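Local coordinates for protein allantoicase (Saccharomyces cerevisiae, PDB 1SG3) that hydrolyses allantoate to (S)-ureidoglycolate and urea, a step of allantoin degradation that lets yeast use purines as secondary nitrogen sources, at residues R254-I259 against K318-S323; D197-C202 against A248-G253. One frame throughout, in Å; residues are numbered along the deposited sequence.

Interaction 1 (R254-I259 against K318-S323); sequences RESSFI and KSIRVS
I259 meets I320 and V322 with the end of its side chain, where strands 258-265 and 311-319 of the second jelly roll pair. The two strands run antiparallel here: F258 and S319 form a non-hydrogen-bonded pair, I259 and K318 a hydrogen-bonded one. In that second pair I259 N donates to K318 O at 3.0 Å, nearly in line with the C=O bond (C=O...N 175°), while the return bond from K318 N to I259 O is weak. On the sheet face that carries I259, CD1 lies 3.5 Å from V322 CG2 and 3.8 Å from I320 CG1, and the I259 side chain crosses both partners at about a right angle. With CG1 anti to the carbonyl carbon (chi1 -64°) and the chain extended beyond it, CD1 is the atom that reaches them. F258 leaves the other face, yet its CD1 atom comes 3.2 Å from K318 O, oblique to the ring, and its CE1 comes 3.6 Å from K318 N. Cut back to an alanine, this position would probably leave the K318 backbone without its aromatic neighbour and open a gap beside R317, which the ring also touches. Beyond the two paired residues both segments are loop, where I320 N gives S257 O a weak bond and R321 CA approaches S256 O through a CA-H...O contact. The loops meet again at S256, whose N donates to V322 O at 2.9 Å, in the carbonyl plane and almost straight, with 170° at the hydrogen.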
loop_
_atom_site.group_PDB
_atom_site.type_symbol
_atom_site.label_atom_id
_atom_site.label_comp_id
_atom_site.label_asym_id
_atom_site.label_seq_id
_atom_site.Cartn_x
_atom_site.Cartn_y
_atom_site.Cartn_z
ATOM N N ARG A 254 13.756 46.190 2.526
ATOM C CA ARG A 254 14.259 47.501 2.130
ATOM C C ARG A 254 13.095 48.496 2.096
ATOM O O ARG A 254 12.118 48.279 1.380
ATOM C CB ARG A 254 14.904 47.393 0.735
ATOM C CG ARG A 254 15.845 48.539 0.336
ATOM C CD ARG A 254 15.102 49.831 -0.066
ATOM N NE ARG A 254 14.605 49.823 -1.447
ATOM C CZ ARG A 254 15.380 49.905 -2.526
ATOM N NH1 ARG A 254 16.700 49.999 -2.400
ATOM N NH2 ARG A 254 14.838 49.895 -3.736
ATOM N N GLU A 255 13.199 49.574 2.873
ATOM C CA GLU A 255 12.163 50.610 2.914
ATOM C C GLU A 255 11.764 51.005 1.501
ATOM O O GLU A 255 12.618 51.150 0.636
ATOM C CB GLU A 255 12.669 51.858 3.639
ATOM C CG GLU A 255 12.865 51.695 5.131
ATOM C CD GLU A 255 13.458 52.938 5.783
ATOM O OE1 GLU A 255 12.832 54.024 5.697
ATOM O OE2 GLU A 255 14.555 52.823 6.381
ATOM N N SER A 256 10.471 51.194 1.267
ATOM C CA SER A 256 10.012 51.567 -0.059
ATOM C C SER A 256 9.946 53.079 -0.243
ATOM O O SER A 256 10.184 53.853 0.687
ATOM C CB SER A 256 8.624 50.982 -0.330
ATOM O OG SER A 256 7.603 51.780 0.248
ATOM N N SER A 257 9.623 53.479 -1.466
ATOM C CA SER A 257 9.473 54.876 -1.822
ATOM C C SER A 257 8.306 54.899 -2.803
ATOM O O SER A 257 7.417 55.756 -2.730
ATOM C CB SER A 257 10.747 55.407 -2.484
ATOM O OG SER A 257 11.053 54.710 -3.682
ATOM N N PHE A 258 8.317 53.929 -3.713
ATOM C CA PHE A 258 7.261 53.787 -4.700
ATOM C C PHE A 258 6.833 52.318 -4.801
ATOM O O PHE A 258 7.644 51.444 -5.114
ATOM C CB PHE A 258 7.726 54.291 -6.072
ATOM C CG PHE A 258 6.702 54.096 -7.162
ATOM C CD1 PHE A 258 5.458 54.720 -7.084
ATOM C CD2 PHE A 258 6.964 53.255 -8.244
ATOM C CE1 PHE A 258 4.485 54.505 -8.072
ATOM C CE2 PHE A 258 6.000 53.032 -9.236
ATOM C CZ PHE A 258 4.759 53.660 -9.147
ATOM N N ILE A 259 5.558 52.059 -4.520
ATOM C CA ILE A 259 5.006 50.712 -4.586
ATOM C C ILE A 259 4.111 50.623 -5.808
ATOM O O ILE A 259 3.028 51.215 -5.833
ATOM C CB ILE A 259 4.142 50.377 -3.344
ATOM C CG1 ILE A 259 5.000 50.382 -2.081
ATOM C CG2 ILE A 259 3.487 49.018 -3.523
ATOM C CD1 ILE A 259 4.209 50.106 -0.823
ATOM N N LYS A 318 1.528 54.178 -5.964
ATOM C CA LYS A 318 1.590 55.232 -4.960
ATOM C C LYS A 318 2.995 55.360 -4.370
ATOM O O LYS A 318 3.767 54.402 -4.340
ATOM C CB LYS A 318 0.582 54.955 -3.832
ATOM C CG LYS A 318 -0.871 54.753 -4.285
ATOM C CD LYS A 318 -1.419 55.954 -5.061
ATOM C CE LYS A 318 -2.932 55.826 -5.324
ATOM N NZ LYS A 318 -3.522 56.949 -6.132
ATOM N N SER A 319 3.322 56.559 -3.905
ATOM C CA SER A 319 4.620 56.810 -3.301
ATOM C C SER A 319 4.436 56.839 -1.793
ATOM O O SER A 319 3.642 57.621 -1.271
ATOM C CB SER A 319 5.191 58.145 -3.791
ATOM O OG SER A 319 4.250 59.201 -3.645
ATOM N N ILE A 320 5.155 55.965 -1.101
ATOM C CA ILE A 320 5.077 55.879 0.352
ATOM C C ILE A 320 6.368 55.302 0.909
ATOM O O ILE A 320 7.001 54.459 0.281
ATOM C CB ILE A 320 3.913 54.955 0.838
ATOM C CG1 ILE A 320 3.648 53.851 -0.183
ATOM C CG2 ILE A 320 2.673 55.762 1.131
ATOM C CD1 ILE A 320 2.880 54.293 -1.401
ATOM N N ARG A 321 6.752 55.757 2.094
ATOM C CA ARG A 321 7.953 55.252 2.736
ATOM C C ARG A 321 7.526 54.214 3.772
ATOM O O ARG A 321 7.444 54.513 4.969
ATOM C CB ARG A 321 8.725 56.378 3.446
ATOM C CG ARG A 321 8.884 57.678 2.662
ATOM C CD ARG A 321 9.710 58.694 3.457
ATOM N NE ARG A 321 9.437 60.076 3.055
ATOM C CZ ARG A 321 8.435 60.819 3.525
ATOM N NH1 ARG A 321 7.595 60.325 4.432
ATOM N NH2 ARG A 321 8.262 62.058 3.080
ATOM N N VAL A 322 7.226 53.000 3.317
ATOM C CA VAL A 322 6.844 51.941 4.243
ATOM C C VAL A 322 8.011 50.999 4.481
ATOM O O VAL A 322 8.830 50.766 3.597
ATOM C CB VAL A 322 5.641 51.108 3.733
ATOM C CG1 VAL A 322 4.346 51.750 4.182
ATOM C CG2 VAL A 322 5.678 50.995 2.218
ATOM N N SER A 323 8.094 50.471 5.690
ATOM C CA SER A 323 9.152 49.534 6.032
ATOM C C SER A 323 8.488 48.203 6.346
ATOM O O SER A 323 9.079 47.136 6.188
ATOM C CB SER A 323 9.916 50.036 7.252
ATOM O OG SER A 323 9.013 50.343 8.293
#

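Interaction 2 (D197-C202 against A248-G253)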
loop_
_atom_site.group_PDB
_atom_site.type_symbol
_atom_site.label_atom_id
_atom_site.label_comp_id
_atom_site.label_asym_id
_atom_site.label_seq_id
_atom_site.Cartn_x
_atom_site.Cartn_y
_atom_site.Cartn_z
ATOM N N ASP A 197 10.742 42.847 -5.697
ATOM C CA ASP A 197 9.757 42.402 -4.721
ATOM C C ASP A 197 10.300 42.769 -3.342
ATOM O O ASP A 197 11.176 42.090 -2.810
ATOM C CB ASP A 197 9.546 40.889 -4.808
ATOM C CG ASP A 197 8.338 40.429 -4.011
ATOM O OD1 ASP A 197 7.869 41.216 -3.159
ATOM O OD2 ASP A 197 7.859 39.291 -4.227
ATOM N N LEU A 198 9.779 43.846 -2.771
ATOM C CA LEU A 198 10.231 44.315 -1.476
ATOM C C LEU A 198 9.925 43.356 -0.328
ATOM O O LEU A 198 10.550 43.432 0.737
ATOM C CB LEU A 198 9.610 45.687 -1.186
ATOM C CG LEU A 198 9.941 46.839 -2.152
ATOM C CD1 LEU A 198 9.027 48.007 -1.888
ATOM C CD2 LEU A 198 11.392 47.263 -1.988
ATOM N N ALA A 199 8.972 42.451 -0.538
ATOM C CA ALA A 199 8.586 41.508 0.517
ATOM C C ALA A 199 9.113 40.106 0.247
ATOM O O ALA A 199 8.681 39.122 0.854
ATOM C CB ALA A 199 7.071 41.482 0.655
ATOM N N TYR A 200 10.065 40.040 -0.670
ATOM C CA TYR A 200 10.681 38.798 -1.074
ATOM C C TYR A 200 11.799 38.467 -0.091
ATOM O O TYR A 200 12.642 39.319 0.212
ATOM C CB TYR A 200 11.213 38.964 -2.499
ATOM C CG TYR A 200 11.506 37.671 -3.215
ATOM C CD1 TYR A 200 10.603 36.604 -3.173
ATOM C CD2 TYR A 200 12.680 37.512 -3.946
ATOM C CE1 TYR A 200 10.870 35.412 -3.843
ATOM C CE2 TYR A 200 12.953 36.327 -4.614
ATOM C CZ TYR A 200 12.048 35.285 -4.557
ATOM O OH TYR A 200 12.335 34.114 -5.204
ATOM N N VAL A 201 11.785 37.229 0.411
ATOM C CA VAL A 201 12.777 36.752 1.376
ATOM C C VAL A 201 14.200 36.836 0.818
ATOM O O VAL A 201 15.145 37.145 1.548
ATOM C CB VAL A 201 12.483 35.279 1.818
ATOM C CG1 VAL A 201 12.655 34.312 0.642
ATOM C CG2 VAL A 201 13.398 34.886 2.967
ATOM N N CYS A 202 14.345 36.563 -0.473
ATOM C CA CYS A 202 15.646 36.615 -1.120
ATOM C C CYS A 202 16.149 38.060 -1.200
ATOM O O CYS A 202 17.284 38.308 -1.589
ATOM C CB CYS A 202 15.565 35.990 -2.520
ATOM S SG CYS A 202 15.256 34.190 -2.521
ATOM N N ALA A 248 -0.704 39.215 9.186
ATOM C CA ALA A 248 0.714 38.918 9.194
ATOM C C ALA A 248 1.467 40.220 8.918
ATOM O O ALA A 248 1.146 40.947 7.971
ATOM C CB ALA A 248 1.038 37.886 8.127
ATOM N N VAL A 249 2.449 40.522 9.757
ATOM C CA VAL A 249 3.237 41.719 9.558
ATOM C C VAL A 249 4.574 41.334 8.946
ATOM O O VAL A 249 5.374 40.633 9.562
ATOM C CB VAL A 249 3.481 42.478 10.888
ATOM C CG1 VAL A 249 4.368 43.692 10.637
ATOM C CG2 VAL A 249 2.156 42.936 11.476
ATOM N N ILE A 250 4.809 41.766 7.717
ATOM C CA ILE A 250 6.076 41.481 7.068
ATOM C C ILE A 250 6.922 42.742 7.115
ATOM O O ILE A 250 6.402 43.847 7.062
ATOM C CB ILE A 250 5.902 41.081 5.575
ATOM C CG1 ILE A 250 5.174 39.739 5.453
ATOM C CG2 ILE A 250 7.265 40.962 4.911
ATOM C CD1 ILE A 250 3.693 39.828 5.636
ATOM N N GLN A 251 8.230 42.583 7.240
ATOM C CA GLN A 251 9.113 43.740 7.237
ATOM C C GLN A 251 9.878 43.652 5.933
ATOM O O GLN A 251 10.724 42.781 5.766
ATOM C CB GLN A 251 10.096 43.700 8.407
ATOM C CG GLN A 251 10.986 44.929 8.478
ATOM C CD GLN A 251 11.970 44.872 9.626
ATOM O OE1 GLN A 251 11.595 44.640 10.777
ATOM N NE2 GLN A 251 13.239 45.090 9.321
ATOM N N LEU A 252 9.562 44.535 4.996
ATOM C CA LEU A 252 10.237 44.522 3.708
ATOM C C LEU A 252 11.746 44.548 3.920
ATOM O O LEU A 252 12.234 45.152 4.864
ATOM C CB LEU A 252 9.796 45.728 2.881
ATOM C CG LEU A 252 8.283 45.907 2.756
ATOM C CD1 LEU A 252 7.973 47.241 2.099
ATOM C CD2 LEU A 252 7.697 44.760 1.958
ATOM N N GLY A 253 12.485 43.877 3.048
ATOM C CA GLY A 253 13.928 43.859 3.182
ATOM C C GLY A 253 14.574 45.181 2.806
ATOM O O GLY A 253 15.796 45.290 2.781
#
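L198 and L252 make most of this buried contact, their side chains crossing obliquely where the loop after strand 196-197 meets the end of strand 246-251 in the second jelly roll. The approach is made by branches: L252 CD2 lies 3.8 Å from L198 CB and 3.6 Å from A199 CB, so one methyl reaches two successive residues of the loop, while L252 CD1 is 4.2 Å from L198 CD1. I250 adds a looser touch, its CG2 4.3 Å from A199 CB. One polar bond accompanies these apolar contacts: G253 N donates to L198 O at 3.0 Å, close to the C=O direction (169° at the oxygen), although the angle at the hydrogen is 146°. The loop presenting that carbonyl is a type I beta turn from D197 to Y200, closed by Y200 N to D197 O. An Asx turn overlaps it, A199 N reaching D197 OD1 at 3.1 Å from above the carboxylate plane, 40° out of it. Farther out, D197 OD1 also accepts from V340 N of strand 334-342, and Y200 OH makes a weak hydrogen bond to E123 of the second subunit, so the same turn borders a subunit interface. The chemistry is thus mainly apolar, with one hydrogen bond that satisfies the carbonyl oxygen of L198 and ties the turn to the chain leaving the strand; made by backbone atoms alone, that bond does not draw on the chemistry of the L198 or L252 side chain.

Overall arrangement
Interactions 1 and 2 lie 12 Å apart, centre to centre, on the same side of the chain's centre, and join directly. Residue R254 follows G253, so the chain leaving interaction 2 enters interaction 1 and goes on into strand 258-265. L198 bridges them in space: its CD1 packs 3.4 Å from S256 CB and its CD2 3.6 Å from R254 O. A second junction has S323 O 3.7 Å from L252 CB. Interaction 2 is buried, its centre about 12 Å from the centre of the chain, and borders another subunit; interaction 1, its centre about 24 Å from the same point, is partly buried and touches no other chain of the hexamer.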